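Local coordinates for protein monomethylamine methyltransferase MtmB1 (PDB 1TV4) that transfers the methyl group of monomethylamine to the corrinoid cofactor of its partner protein MtmC in methane formation from methylamine, at residues A[116-121]-A[318-323]; A[124-129]-A[152-157]; A[158-163]-A[204-209]; A[226-231]-A[252-257]; A[332-337]-A[362-367]. All coordinates share one frame; numbering follows the deposited sequence. Where two conformers were deposited one is given.

Contact 1: A[116-121]-A[318-323]; sequences RSVGDK and ACATIS
The first torsions of V118 and S323 turn one group from each segment into the gap between loop and helix. In V118 a chi1 of 170° places CG2 beside the backbone N, from where it reaches the helix; in S323 a chi1 of -178° carries OG across to the loop. V118 CG2 rests on A320, 3.6 Å from its CA and 3.7 Å from its CB, so this single branch makes the apolar part of the contact. S323 OG lies 3.7 Å from S117 CA but forms no direct hydrogen bond to the loop. The sounder polar link runs through a water, which accepts from V118 N at 2.9 Å and sits 2.9 Å from S323 OG; a second water joins R116 O to S323 OG more weakly. Within the loop, D120 OD1 accepts from S117 N at 2.9 Å and 166°, through its lone pair turned away from OD2, and D120 N returns a bond to S117 O at 3.0 Å. The R116 guanidinium is held mainly by the carbonyls of A122, T357 and R361. The geometry is that of a type II beta turn, S117 to D120 with G119 at positive phi, in the loop leading into strand 125-128, seated on helix 309-325, an outer helix of the TIM barrel.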
# COMPACT_ATOMS: atom_id res chain seq x y z
N ARG A 116 12.04 -1.89 30.68
CA ARG A 116 12.17 -2.91 31.73
C ARG A 116 12.96 -2.26 32.85
O ARG A 116 13.86 -1.47 32.58
CB ARG A 116 12.95 -4.14 31.23
CG ARG A 116 12.19 -5.04 30.28
CD ARG A 116 12.99 -6.30 29.94
NE ARG A 116 13.17 -7.18 31.10
CZ ARG A 116 14.28 -7.27 31.82
NH1 ARG A 116 15.34 -6.53 31.52
NH2 ARG A 116 14.33 -8.10 32.85
N SER A 117 12.64 -2.57 34.10
CA SER A 117 13.38 -1.98 35.20
C SER A 117 14.40 -2.99 35.70
O SER A 117 14.42 -4.14 35.25
CB SER A 117 12.43 -1.60 36.34
OG SER A 117 11.75 -2.75 36.82
N VAL A 118 15.25 -2.57 36.63
CA VAL A 118 16.24 -3.49 37.18
C VAL A 118 15.47 -4.62 37.87
O VAL A 118 14.51 -4.36 38.59
CB VAL A 118 17.14 -2.77 38.21
CG1 VAL A 118 18.00 -3.78 38.95
CG2 VAL A 118 18.03 -1.76 37.49
N GLY A 119 15.89 -5.86 37.61
CA GLY A 119 15.24 -7.01 38.21
C GLY A 119 13.82 -7.29 37.75
O GLY A 119 13.12 -8.10 38.35
N ASP A 120 13.41 -6.63 36.67
CA ASP A 120 12.07 -6.77 36.12
C ASP A 120 11.67 -8.23 35.88
O ASP A 120 12.50 -9.05 35.47
CB ASP A 120 11.97 -5.98 34.82
CG ASP A 120 10.55 -5.57 34.48
OD1 ASP A 120 10.35 -4.38 34.16
OD2 ASP A 120 9.64 -6.43 34.54
N LYS A 121 10.40 -8.55 36.14
CA LYS A 121 9.89 -9.90 35.94
C LYS A 121 9.66 -10.15 34.45
O LYS A 121 9.57 -11.29 34.01
CB LYS A 121 8.57 -10.09 36.69
CG LYS A 121 8.68 -9.92 38.20
CD LYS A 121 7.35 -10.15 38.89
CE LYS A 121 7.47 -9.96 40.40
NZ LYS A 121 6.17 -10.16 41.10
N ALA A 318 25.95 0.91 34.18
CA ALA A 318 25.45 1.90 33.24
C ALA A 318 23.94 1.72 33.02
O ALA A 318 23.17 2.68 33.12
CB ALA A 318 26.19 1.80 31.92
N CYS A 319 23.53 0.49 32.74
CA CYS A 319 22.12 0.22 32.48
C CYS A 319 21.24 0.43 33.71
O CYS A 319 20.20 1.09 33.63
CB CYS A 319 21.94 -1.21 31.96
SG CYS A 319 20.28 -1.52 31.31
N ALA A 320 21.65 -0.12 34.85
CA ALA A 320 20.86 0.05 36.07
C ALA A 320 20.67 1.53 36.38
O ALA A 320 19.60 1.96 36.82
CB ALA A 320 21.54 -0.65 37.24
N THR A 321 21.72 2.32 36.14
CA THR A 321 21.67 3.75 36.40
C THR A 321 20.80 4.48 35.38
O THR A 321 20.01 5.36 35.74
CB THR A 321 23.09 4.34 36.41
OG1 THR A 321 23.87 3.69 37.42
CG2 THR A 321 23.05 5.84 36.70
N ILE A 322 20.94 4.11 34.12
CA ILE A 322 20.14 4.72 33.06
C ILE A 322 18.66 4.38 33.30
O ILE A 322 17.77 5.19 33.07
CB ILE A 322 20.59 4.21 31.67
CG1 ILE A 322 21.91 4.88 31.28
CG2 ILE A 322 19.51 4.48 30.62
CD1 ILE A 322 21.83 6.39 31.14
N SER A 323 18.42 3.17 33.79
CA SER A 323 17.06 2.71 34.06
C SER A 323 16.44 3.48 35.22
O SER A 323 15.25 3.81 35.21
CB SER A 323 17.07 1.21 34.38
OG SER A 323 15.75 0.74 34.59
O HOH W 1 15.95 0.94 31.60
O HOH W 2 15.16 0.21 37.35

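Contact 2: A[124-129]-A[152-157]; sequences PIVQGG and EVDTIV. With BG3 (3-methyl-5-sulfo-pyrrolidine-2-carboxylic acid), chain L.
V126 O is gripped by two donors of the neighbouring segment, D154 N at 2.7 Å and T155 N at 3.2 Å, the first lying in the carbonyl plane. D154 completes the exchange with its side chain: OD2 accepts from V126 N at 2.9 Å along an almost straight line (178°), using the lone pair turned away from OD1. The residue thus binds both the N-H and the C=O of V126. A water joins the same OD2 to P124 O. The CG2 of I125 packs against D154 CB, the two side chains crossing at about a right angle.

Further along, Q127 and T155 face the same side of the sheet. T155 OG1 stands between its backbone N and carbonyl carbon (chi1 62°), and Q127 NE2 donates to it at 3.0 Å, with the oxygen close to the amide plane. The other end of that amide, OE1, is within hydrogen-bonding reach of the S365 hydroxyl (OG), a partner at each end that would hold the amide's rotation. G128 N to T155 O and V157 N to G128 O continue the parallel ladder. V157 fits closely at its end: CG1 is 3.5 Å from G129 CA, tighter than usual for two carbons, while CG2 is 3.5 Å from O1 of the bound pyrrolidine.

In the next shell, M386 and A383 of helix 380-393 touch V126 and V153 respectively, and K123 forms a salt bridge with E152. Strands 125-128 and 155-157 run 41° apart, and the other edge of 125-128 bonds through its backbone to strand 363-366; such pairing on both flanks is that of a strand in a closed TIM barrel.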
# COMPACT_ATOMS: atom_id res chain seq x y z
N PRO A 124 13.34 -9.60 28.44
CA PRO A 124 13.72 -8.65 27.40
C PRO A 124 13.49 -9.23 26.00
O PRO A 124 13.29 -10.44 25.84
CB PRO A 124 15.19 -8.39 27.69
CG PRO A 124 15.66 -9.69 28.27
CD PRO A 124 14.52 -10.03 29.21
N ILE A 125 13.52 -8.37 25.00
CA ILE A 125 13.35 -8.79 23.62
C ILE A 125 14.65 -9.47 23.20
O ILE A 125 15.74 -8.95 23.47
CB ILE A 125 13.08 -7.58 22.69
CG1 ILE A 125 11.73 -6.95 23.03
CG2 ILE A 125 13.12 -8.01 21.23
CD1 ILE A 125 10.54 -7.88 22.86
N VAL A 126 14.54 -10.62 22.55
CA VAL A 126 15.70 -11.37 22.10
C VAL A 126 15.96 -11.11 20.62
O VAL A 126 15.19 -11.54 19.75
CB VAL A 126 15.50 -12.90 22.31
CG1 VAL A 126 16.71 -13.67 21.80
CG2 VAL A 126 15.27 -13.19 23.79
N GLN A 127 17.04 -10.39 20.34
CA GLN A 127 17.42 -10.07 18.97
C GLN A 127 18.58 -10.99 18.62
O GLN A 127 19.72 -10.72 18.97
CB GLN A 127 17.84 -8.60 18.87
CG GLN A 127 18.22 -8.14 17.47
CD GLN A 127 18.17 -6.63 17.33
OE1 GLN A 127 19.16 -5.93 17.56
NE2 GLN A 127 17.00 -6.12 16.97
N GLY A 128 18.27 -12.08 17.92
CA GLY A 128 19.30 -13.04 17.57
C GLY A 128 19.74 -13.00 16.13
O GLY A 128 18.95 -12.75 15.22
N GLY A 129 21.03 -13.26 15.92
CA GLY A 129 21.57 -13.27 14.58
C GLY A 129 23.08 -13.35 14.61
O GLY A 129 23.67 -13.40 15.69
N GLU A 152 12.71 -18.66 20.76
CA GLU A 152 13.32 -17.74 21.72
C GLU A 152 13.64 -16.38 21.08
O GLU A 152 13.64 -15.36 21.76
CB GLU A 152 14.64 -18.32 22.26
CG GLU A 152 14.50 -19.43 23.30
CD GLU A 152 13.98 -18.92 24.63
OE1 GLU A 152 14.27 -17.76 24.99
OE2 GLU A 152 13.30 -19.70 25.33
N VAL A 153 13.90 -16.39 19.78
CA VAL A 153 14.26 -15.17 19.06
C VAL A 153 13.05 -14.36 18.60
O VAL A 153 12.12 -14.91 18.02
CB VAL A 153 15.15 -15.51 17.84
CG1 VAL A 153 15.54 -14.24 17.09
CG2 VAL A 153 16.41 -16.24 18.31
N ASP A 154 13.10 -13.05 18.87
CA ASP A 154 12.02 -12.11 18.53
C ASP A 154 12.30 -11.31 17.26
O ASP A 154 11.40 -11.10 16.43
CB ASP A 154 11.79 -11.13 19.68
CG ASP A 154 11.28 -11.80 20.93
OD1 ASP A 154 10.24 -12.49 20.85
OD2 ASP A 154 11.90 -11.62 22.01
N THR A 155 13.53 -10.84 17.12
CA THR A 155 13.95 -10.07 15.95
C THR A 155 15.30 -10.60 15.51
O THR A 155 15.93 -11.37 16.24
CB THR A 155 14.09 -8.57 16.27
OG1 THR A 155 15.10 -8.40 17.27
CG2 THR A 155 12.77 -8.00 16.77
N ILE A 156 15.76 -10.17 14.34
CA ILE A 156 17.04 -10.63 13.81
C ILE A 156 18.07 -9.51 13.75
O ILE A 156 17.75 -8.38 13.38
CB ILE A 156 16.88 -11.17 12.36
CG1 ILE A 156 15.85 -12.31 12.31
CG2 ILE A 156 18.23 -11.61 11.81
CD1 ILE A 156 16.27 -13.56 13.07
N VAL A 157 19.31 -9.81 14.13
CA VAL A 157 20.39 -8.83 13.99
C VAL A 157 21.22 -9.40 12.84
O VAL A 157 21.77 -10.51 12.93
CB VAL A 157 21.24 -8.66 15.28
CG1 VAL A 157 21.69 -10.01 15.82
CG2 VAL A 157 22.44 -7.78 14.97
C1 BG3 L . 24.31 -4.94 16.53
C2 BG3 L . 25.79 -4.84 16.01
C3 BG3 L . 26.03 -4.96 14.54
C4 BG3 L . 27.52 -4.77 14.52
C5 BG3 L . 27.50 -3.49 15.42
C6 BG3 L . 25.71 -6.30 14.00
O1 BG3 L . 23.96 -5.78 17.36
N1 BG3 L . 26.36 -3.55 16.43
S1 BG3 L . 29.07 -3.29 16.26
O2 BG3 L . 30.13 -3.23 15.24
O3 BG3 L . 29.00 -2.07 17.08
O4 BG3 L . 29.31 -4.47 17.10
O HOH W 3 11.44 -12.03 24.54

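Contact 3: A[158-163]-A[204-209]; sequences NGVMTS and PETSLS. With BG3 (3-methyl-5-sulfo-pyrrolidine-2-carboxylic acid), chain L; SO4 (sulfate ion), chain D.
N158 touches E205 first: its CB is 3.8 Å from E205 CG, and its carbonyl O is 3.4 Å from the same carbon. The N158 amide is engaged through ND2 with E183 rather than with E205. At G159 the carbonyl O is buried by the contact and has no hydrogen-bonding partner in the model. V160 sends CG2 against the backbone of E205, 3.5 Å from its O, while CG1 approaches T206 OG1, the two side chains crossing at a slant. The polar bond of the pair follows at M161, whose N donates to T206 OG1 at 3.0 Å and 169°. E183 positions this hydroxyl through OE2, while its OE1 binds E205 N and N158 ND2. T162 and S163 turn away from the second segment, and their hydroxyls both donate to O3 of a sulfate, probably from the crystallisation liquor; K432 of a neighbouring subunit shares that ion. On the inner side, E205 bends at chi2 (-53°), setting its carboxylate against the ligand with OE1 3.1 Å from C3. Here the loop after strand 201-203 meets the extended strand 155-161, at the C-terminal ends of the barrel strands where the pocket of a TIM barrel lies.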
# COMPACT_ATOMS: atom_id res chain seq x y z
N ASN A 158 21.29 -8.65 11.75
CA ASN A 158 21.97 -9.07 10.53
C ASN A 158 23.45 -9.42 10.59
O ASN A 158 24.24 -8.80 11.31
CB ASN A 158 21.80 -8.00 9.45
CG ASN A 158 20.35 -7.68 9.16
OD1 ASN A 158 19.44 -8.24 9.77
ND2 ASN A 158 20.12 -6.75 8.24
N GLY A 159 23.81 -10.42 9.79
CA GLY A 159 25.20 -10.82 9.67
C GLY A 159 25.73 -10.04 8.48
O GLY A 159 24.99 -9.26 7.87
N VAL A 160 27.00 -10.23 8.13
CA VAL A 160 27.62 -9.53 7.02
C VAL A 160 27.89 -10.48 5.85
O VAL A 160 28.42 -11.57 6.06
CB VAL A 160 28.95 -8.87 7.47
CG1 VAL A 160 29.81 -8.50 6.27
CG2 VAL A 160 28.66 -7.64 8.31
N MET A 161 27.52 -10.08 4.64
CA MET A 161 27.76 -10.90 3.46
C MET A 161 29.24 -10.83 3.08
O MET A 161 29.75 -9.74 2.83
CB MET A 161 26.92 -10.40 2.27
CG MET A 161 25.41 -10.40 2.49
SD MET A 161 24.49 -10.00 0.96
CE MET A 161 24.57 -11.59 0.10
N THR A 162 29.93 -11.97 3.04
CA THR A 162 31.34 -11.95 2.66
C THR A 162 31.44 -11.59 1.19
O THR A 162 32.45 -11.02 0.74
CB THR A 162 32.02 -13.32 2.90
OG1 THR A 162 31.30 -14.34 2.20
CG2 THR A 162 32.05 -13.64 4.39
N SER A 163 30.40 -11.91 0.44
CA SER A 163 30.32 -11.61 -0.99
C SER A 163 28.87 -11.50 -1.42
O SER A 163 27.96 -11.98 -0.74
CB SER A 163 30.98 -12.72 -1.82
OG SER A 163 32.37 -12.81 -1.58
N PRO A 204 21.71 -1.51 8.66
CA PRO A 204 22.42 -2.43 7.75
C PRO A 204 23.79 -2.76 8.33
O PRO A 204 24.32 -2.01 9.15
CB PRO A 204 22.50 -1.62 6.46
CG PRO A 204 22.68 -0.22 6.96
CD PRO A 204 21.73 -0.13 8.15
N GLU A 205 24.37 -3.88 7.91
CA GLU A 205 25.66 -4.30 8.46
C GLU A 205 26.79 -4.50 7.45
O GLU A 205 27.95 -4.21 7.77
CB GLU A 205 25.48 -5.60 9.25
CG GLU A 205 24.50 -5.51 10.42
CD GLU A 205 24.83 -4.37 11.36
OE1 GLU A 205 26.03 -4.07 11.53
OE2 GLU A 205 23.89 -3.77 11.93
N THR A 206 26.48 -4.99 6.26
CA THR A 206 27.51 -5.24 5.26
C THR A 206 28.12 -3.94 4.71
O THR A 206 29.31 -3.89 4.39
CB THR A 206 26.98 -6.09 4.09
OG1 THR A 206 26.45 -7.33 4.59
CG2 THR A 206 28.09 -6.39 3.09
N SER A 207 27.30 -2.90 4.61
CA SER A 207 27.76 -1.61 4.11
C SER A 207 28.52 -0.89 5.21
O SER A 207 28.22 -1.06 6.39
CB SER A 207 26.56 -0.77 3.66
OG SER A 207 25.54 -0.81 4.64
N LEU A 208 29.50 -0.08 4.82
CA LEU A 208 30.31 0.67 5.78
C LEU A 208 30.29 2.17 5.51
O LEU A 208 30.38 2.98 6.43
CB LEU A 208 31.76 0.17 5.76
CG LEU A 208 31.98 -1.30 6.13
CD1 LEU A 208 33.46 -1.64 6.00
CD2 LEU A 208 31.50 -1.55 7.55
N SER A 209 30.17 2.54 4.24
CA SER A 209 30.14 3.95 3.86
C SER A 209 28.76 4.55 4.06
O SER A 209 27.77 3.82 4.18
CB SER A 209 30.54 4.11 2.39
OG SER A 209 29.49 3.67 1.55
C1 BG3 L . 24.31 -4.94 16.53
C2 BG3 L . 25.79 -4.84 16.01
C3 BG3 L . 26.03 -4.96 14.54
C4 BG3 L . 27.52 -4.77 14.52
C5 BG3 L . 27.50 -3.49 15.42
C6 BG3 L . 25.71 -6.30 14.00
O1 BG3 L . 23.96 -5.78 17.36
N1 BG3 L . 26.36 -3.55 16.43
S1 BG3 L . 29.07 -3.29 16.26
O2 BG3 L . 30.13 -3.23 15.24
O3 BG3 L . 29.00 -2.07 17.08
O4 BG3 L . 29.31 -4.47 17.10
S SO4 D . 32.22 -16.31 -0.55
O1 SO4 D . 32.99 -17.41 0.07
O2 SO4 D . 30.82 -16.35 -0.08
O3 SO4 D . 32.83 -15.02 -0.18
O4 SO4 D . 32.24 -16.47 -2.02

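Contact 4: A[226-231]-A[252-257]; sequences DSHEVS and NSDIIM. With BG3 (3-methyl-5-sulfo-pyrrolidine-2-carboxylic acid), chain L.
H228 O receives the short backbone bond from M257 N, 2.7 Å at 167°, the central rung between two parallel strands. H228 N to I255 O and V230 N to M257 O, at 2.9 and 3.1 Å, continue the ladder on both sides of it. The H228 ring stacks on the D254 carboxylate: the planes are 8° apart, and D254 CG stands 3.2 Å above the ring, displaced toward its rim. D254 CB adds a CH-pi contact over the same face. The close approach of D254 OD2 to ND1 is not a hydrogen bond, because the oxygen lies over the face; H228 NE2 instead bonds to T223 O, and Y249 meets the ring edge-to-face. E229 and M257 run side by side in the same direction. In the E229 conformer given here the M257 methyl CE lies against the carboxylate, and OE2 accepts from N1 of the ligand at 2.8 Å. K202 NZ is hydrogen-bonded to E229 OE1, which also lies close to the E205 carboxylate. Strand 201-203 pairs with the far edge of strand 227-231 and strand 293-300 with that of strand 255-259, while helix 240-251, the connection between the two strands, packs on V230 and I256.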
# COMPACT_ATOMS: atom_id res chain seq x y z
N ASP A 226 12.08 -1.60 11.24
CA ASP A 226 13.34 -2.28 11.55
C ASP A 226 14.23 -1.29 12.29
O ASP A 226 14.06 -0.08 12.14
CB ASP A 226 14.05 -2.73 10.27
CG ASP A 226 13.26 -3.74 9.48
OD1 ASP A 226 12.80 -4.74 10.08
OD2 ASP A 226 13.12 -3.55 8.25
N SER A 227 15.17 -1.79 13.08
CA SER A 227 16.09 -0.91 13.81
C SER A 227 17.20 -0.49 12.87
O SER A 227 17.86 -1.34 12.27
CB SER A 227 16.68 -1.64 15.02
OG SER A 227 15.70 -1.86 16.02
N HIS A 228 17.42 0.82 12.76
CA HIS A 228 18.45 1.37 11.88
C HIS A 228 19.64 1.80 12.71
O HIS A 228 19.55 2.68 13.56
CB HIS A 228 17.87 2.53 11.07
CG HIS A 228 16.77 2.10 10.16
ND1 HIS A 228 16.87 2.17 8.79
CD2 HIS A 228 15.57 1.53 10.43
CE1 HIS A 228 15.78 1.66 8.25
NE2 HIS A 228 14.98 1.26 9.22
N GLU A 229 20.77 1.17 12.43
CA GLU A 229 22.00 1.42 13.17
C GLU A 229 22.87 2.58 12.73
O GLU A 229 23.12 2.78 11.54
CB GLU A 229 22.82 0.13 13.18
CG GLU A 229 24.15 0.22 13.90
CD GLU A 229 24.60 -1.12 14.44
OE1 GLU A 229 24.41 -2.14 13.74
OE2 GLU A 229 25.16 -1.16 15.57
N VAL A 230 23.33 3.35 13.71
CA VAL A 230 24.21 4.49 13.47
C VAL A 230 25.24 4.29 14.59
O VAL A 230 24.87 4.05 15.74
CB VAL A 230 23.50 5.86 13.60
CG1 VAL A 230 22.91 6.04 14.98
CG2 VAL A 230 24.50 6.97 13.29
N SER A 231 26.53 4.35 14.26
CA SER A 231 27.55 4.12 15.27
C SER A 231 28.33 5.32 15.76
O SER A 231 28.84 6.12 14.97
CB SER A 231 28.56 3.09 14.76
OG SER A 231 27.98 1.80 14.68
N ASN A 252 13.13 9.36 6.92
CA ASN A 252 12.34 8.21 6.48
C ASN A 252 11.44 7.68 7.60
O ASN A 252 10.76 6.66 7.43
CB ASN A 252 13.26 7.07 5.99
CG ASN A 252 13.75 7.28 4.57
OD1 ASN A 252 13.50 8.33 3.96
ND2 ASN A 252 14.45 6.28 4.04
N SER A 253 11.46 8.36 8.74
CA SER A 253 10.65 7.96 9.89
C SER A 253 11.05 6.55 10.35
O SER A 253 10.20 5.76 10.77
CB SER A 253 9.16 8.01 9.54
OG SER A 253 8.35 7.95 10.71
N ASP A 254 12.34 6.24 10.27
CA ASP A 254 12.87 4.94 10.67
C ASP A 254 13.15 4.87 12.18
O ASP A 254 13.54 5.87 12.79
CB ASP A 254 14.21 4.64 9.98
CG ASP A 254 14.08 4.38 8.50
OD1 ASP A 254 13.05 3.81 8.07
OD2 ASP A 254 15.03 4.72 7.75
N ILE A 255 12.97 3.68 12.76
CA ILE A 255 13.30 3.48 14.17
C ILE A 255 14.83 3.54 14.17
O ILE A 255 15.48 2.84 13.38
CB ILE A 255 12.83 2.09 14.66
CG1 ILE A 255 11.30 2.09 14.78
CG2 ILE A 255 13.49 1.73 16.00
CD1 ILE A 255 10.70 0.75 15.17
N ILE A 256 15.40 4.39 15.02
CA ILE A 256 16.85 4.58 15.08
C ILE A 256 17.53 3.93 16.28
O ILE A 256 17.14 4.17 17.42
CB ILE A 256 17.21 6.09 15.07
CG1 ILE A 256 16.76 6.73 13.76
CG2 ILE A 256 18.72 6.28 15.27
CD1 ILE A 256 16.99 8.23 13.69
N MET A 257 18.54 3.11 16.00
CA MET A 257 19.30 2.47 17.06
C MET A 257 20.72 3.02 17.04
O MET A 257 21.51 2.67 16.16
CB MET A 257 19.36 0.95 16.87
CG MET A 257 20.15 0.26 17.99
SD MET A 257 20.78 -1.37 17.52
CE MET A 257 22.26 -0.88 16.63
C1 BG3 L . 24.31 -4.94 16.53
C2 BG3 L . 25.79 -4.84 16.01
C3 BG3 L . 26.03 -4.96 14.54
C4 BG3 L . 27.52 -4.77 14.52
C5 BG3 L . 27.50 -3.49 15.42
C6 BG3 L . 25.71 -6.30 14.00
O1 BG3 L . 23.96 -5.78 17.36
N1 BG3 L . 26.36 -3.55 16.43
S1 BG3 L . 29.07 -3.29 16.26
O2 BG3 L . 30.13 -3.23 15.24
O3 BG3 L . 29.00 -2.07 17.08
O4 BG3 L . 29.31 -4.47 17.10

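Contact 5: A[332-337]-A[362-367]; sequences NQYYPC and EILSGV. With BG3 (3-methyl-5-sulfo-pyrrolidine-2-carboxylic acid), chain L.
A beta-alpha-beta unit of the TIM barrel brings N332 and Q333 alongside L364 and S365: strand 330-333 leads through helix 343-358 into the parallel strand 363-366. S365 N donates to N332 O at 3.0 Å and 168°, nearly along the C=O axis. Y334 N returns a bond to S365 O, also at 3.0 Å, which moreover lies near the plane of the Y334 ring at its edge and takes a CA-H contact from Q333. The Y334 side chain leans over the neighbouring strand to L364, on the face that carries N332 and L364, its OH 3.4 Å from L364 CD2, with M386 of helix 380-393 packing on both Y334 and L364. On the other face the two segments hold the ligand. S365 OG is turned anti to its backbone N (chi1 -165°) and lies 2.8 Å from ligand O1, with Q127 OE1 as a second partner. Y335 OH donates to sulfonate O4 at 2.6 Å, the oxygen lying near the ring plane. Each segment thus gives the ligand one hydroxyl, S365 from near the C-terminal end of its strand and Y335 from just past the end of its own. Past a cis peptide, V367 packs tightly on the proline ring, CG1 being 3.4 Å from both CG and CD of P336.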
# COMPACT_ATOMS: atom_id res chain seq x y z
N ASN A 332 22.15 -4.46 24.67
CA ASN A 332 23.59 -4.69 24.76
C ASN A 332 23.91 -5.76 23.71
O ASN A 332 23.09 -6.64 23.44
CB ASN A 332 23.96 -5.17 26.17
CG ASN A 332 25.44 -5.02 26.47
OD1 ASN A 332 26.20 -4.46 25.66
ND2 ASN A 332 25.87 -5.50 27.63
N GLN A 333 25.11 -5.67 23.12
CA GLN A 333 25.53 -6.62 22.10
C GLN A 333 26.51 -7.65 22.66
O GLN A 333 27.32 -7.34 23.53
CB GLN A 333 26.14 -5.87 20.91
CG GLN A 333 27.41 -5.09 21.20
CD GLN A 333 27.80 -4.16 20.07
OE1 GLN A 333 28.89 -3.60 20.06
NE2 GLN A 333 26.89 -3.99 19.11
N TYR A 334 26.44 -8.87 22.13
CA TYR A 334 27.26 -9.99 22.60
C TYR A 334 28.48 -10.41 21.79
O TYR A 334 28.36 -10.83 20.63
CB TYR A 334 26.34 -11.21 22.78
CG TYR A 334 25.28 -11.02 23.84
CD1 TYR A 334 24.41 -9.93 23.81
CD2 TYR A 334 25.18 -11.91 24.91
CE1 TYR A 334 23.48 -9.72 24.83
CE2 TYR A 334 24.25 -11.71 25.93
CZ TYR A 334 23.40 -10.61 25.89
OH TYR A 334 22.53 -10.39 26.92
N TYR A 335 29.65 -10.35 22.43
CA TYR A 335 30.90 -10.75 21.80
C TYR A 335 31.72 -11.71 22.66
O TYR A 335 32.62 -11.28 23.39
CB TYR A 335 31.77 -9.53 21.49
CG TYR A 335 31.42 -8.80 20.22
CD1 TYR A 335 30.40 -7.86 20.19
CD2 TYR A 335 32.14 -9.03 19.05
CE1 TYR A 335 30.10 -7.16 19.03
CE2 TYR A 335 31.85 -8.34 17.88
CZ TYR A 335 30.84 -7.40 17.88
OH TYR A 335 30.59 -6.69 16.73
N PRO A 336 31.40 -13.01 22.61
CA PRO A 336 32.15 -13.99 23.41
C PRO A 336 33.49 -14.27 22.75
O PRO A 336 33.66 -14.05 21.54
CB PRO A 336 31.25 -15.23 23.37
CG PRO A 336 29.88 -14.68 23.03
CD PRO A 336 30.20 -13.61 22.03
N CYS A 337 34.46 -14.77 23.52
CA CYS A 337 35.77 -15.10 22.97
C CYS A 337 35.69 -16.43 22.24
O CYS A 337 36.21 -16.58 21.13
CB CYS A 337 36.81 -15.24 24.09
SG CYS A 337 37.22 -13.71 24.92
N GLU A 362 16.34 -3.65 27.52
CA GLU A 362 15.08 -3.94 26.83
C GLU A 362 15.30 -4.96 25.72
O GLU A 362 14.40 -5.73 25.38
CB GLU A 362 14.49 -2.68 26.21
CG GLU A 362 13.77 -1.74 27.17
CD GLU A 362 14.70 -1.09 28.18
OE1 GLU A 362 15.80 -0.64 27.78
OE2 GLU A 362 14.32 -1.02 29.36
N ILE A 363 16.51 -4.95 25.16
CA ILE A 363 16.85 -5.83 24.05
C ILE A 363 18.23 -6.47 24.19
O ILE A 363 19.18 -5.81 24.60
CB ILE A 363 16.84 -5.04 22.71
CG1 ILE A 363 15.45 -4.44 22.47
CG2 ILE A 363 17.25 -5.95 21.56
CD1 ILE A 363 15.42 -3.43 21.33
N LEU A 364 18.32 -7.75 23.87
CA LEU A 364 19.59 -8.48 23.90
C LEU A 364 19.93 -8.76 22.44
O LEU A 364 19.17 -9.43 21.75
CB LEU A 364 19.43 -9.80 24.66
CG LEU A 364 18.80 -9.71 26.05
CD1 LEU A 364 18.86 -11.07 26.72
CD2 LEU A 364 19.54 -8.67 26.88
N SER A 365 21.06 -8.25 21.97
CA SER A 365 21.46 -8.44 20.57
C SER A 365 22.71 -9.32 20.46
O SER A 365 23.83 -8.85 20.70
CB SER A 365 21.71 -7.08 19.92
OG SER A 365 21.75 -7.17 18.50
N GLY A 366 22.52 -10.58 20.09
CA GLY A 366 23.64 -11.50 19.96
C GLY A 366 23.33 -12.66 19.04
O GLY A 366 22.22 -12.76 18.53
N VAL A 367 24.28 -13.58 18.85
CA VAL A 367 25.59 -13.56 19.52
C VAL A 367 26.73 -13.58 18.50
O VAL A 367 26.76 -14.42 17.60
CB VAL A 367 25.74 -14.79 20.45
CG1 VAL A 367 27.11 -14.79 21.11
CG2 VAL A 367 24.63 -14.78 21.50
C1 BG3 L . 24.31 -4.94 16.53
C2 BG3 L . 25.79 -4.84 16.01
C3 BG3 L . 26.03 -4.96 14.54
C4 BG3 L . 27.52 -4.77 14.52
C5 BG3 L . 27.50 -3.49 15.42
C6 BG3 L . 25.71 -6.30 14.00
O1 BG3 L . 23.96 -5.78 17.36
N1 BG3 L . 26.36 -3.55 16.43
S1 BG3 L . 29.07 -3.29 16.26
O2 BG3 L . 30.13 -3.23 15.24
O3 BG3 L . 29.00 -2.07 17.08
O4 BG3 L . 29.31 -4.47 17.10

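In the fold
Contacts 2 to 5 lie on the eight-stranded parallel barrel or on the loop after one of its strands, and all touch the ligand, so the pocket wall is built by segments far apart in sequence. Along the chain contacts 2, 3, 4 and 5 follow one another, and the first three fall within the long span bridged by contact 1. Contacts 2 and 5, with centres 10 Å apart, share strands that pair directly, 125-128 with 363-366, which closes the ring. Contacts 2 and 3 use the same strand, 155-161; contacts 3 and 4 meet where the carboxylates of E205 and E229 approach. Contact 1 lies outside, about 31 Å from contact 3 between centres, yet R116 N reaches E362 of contact 5.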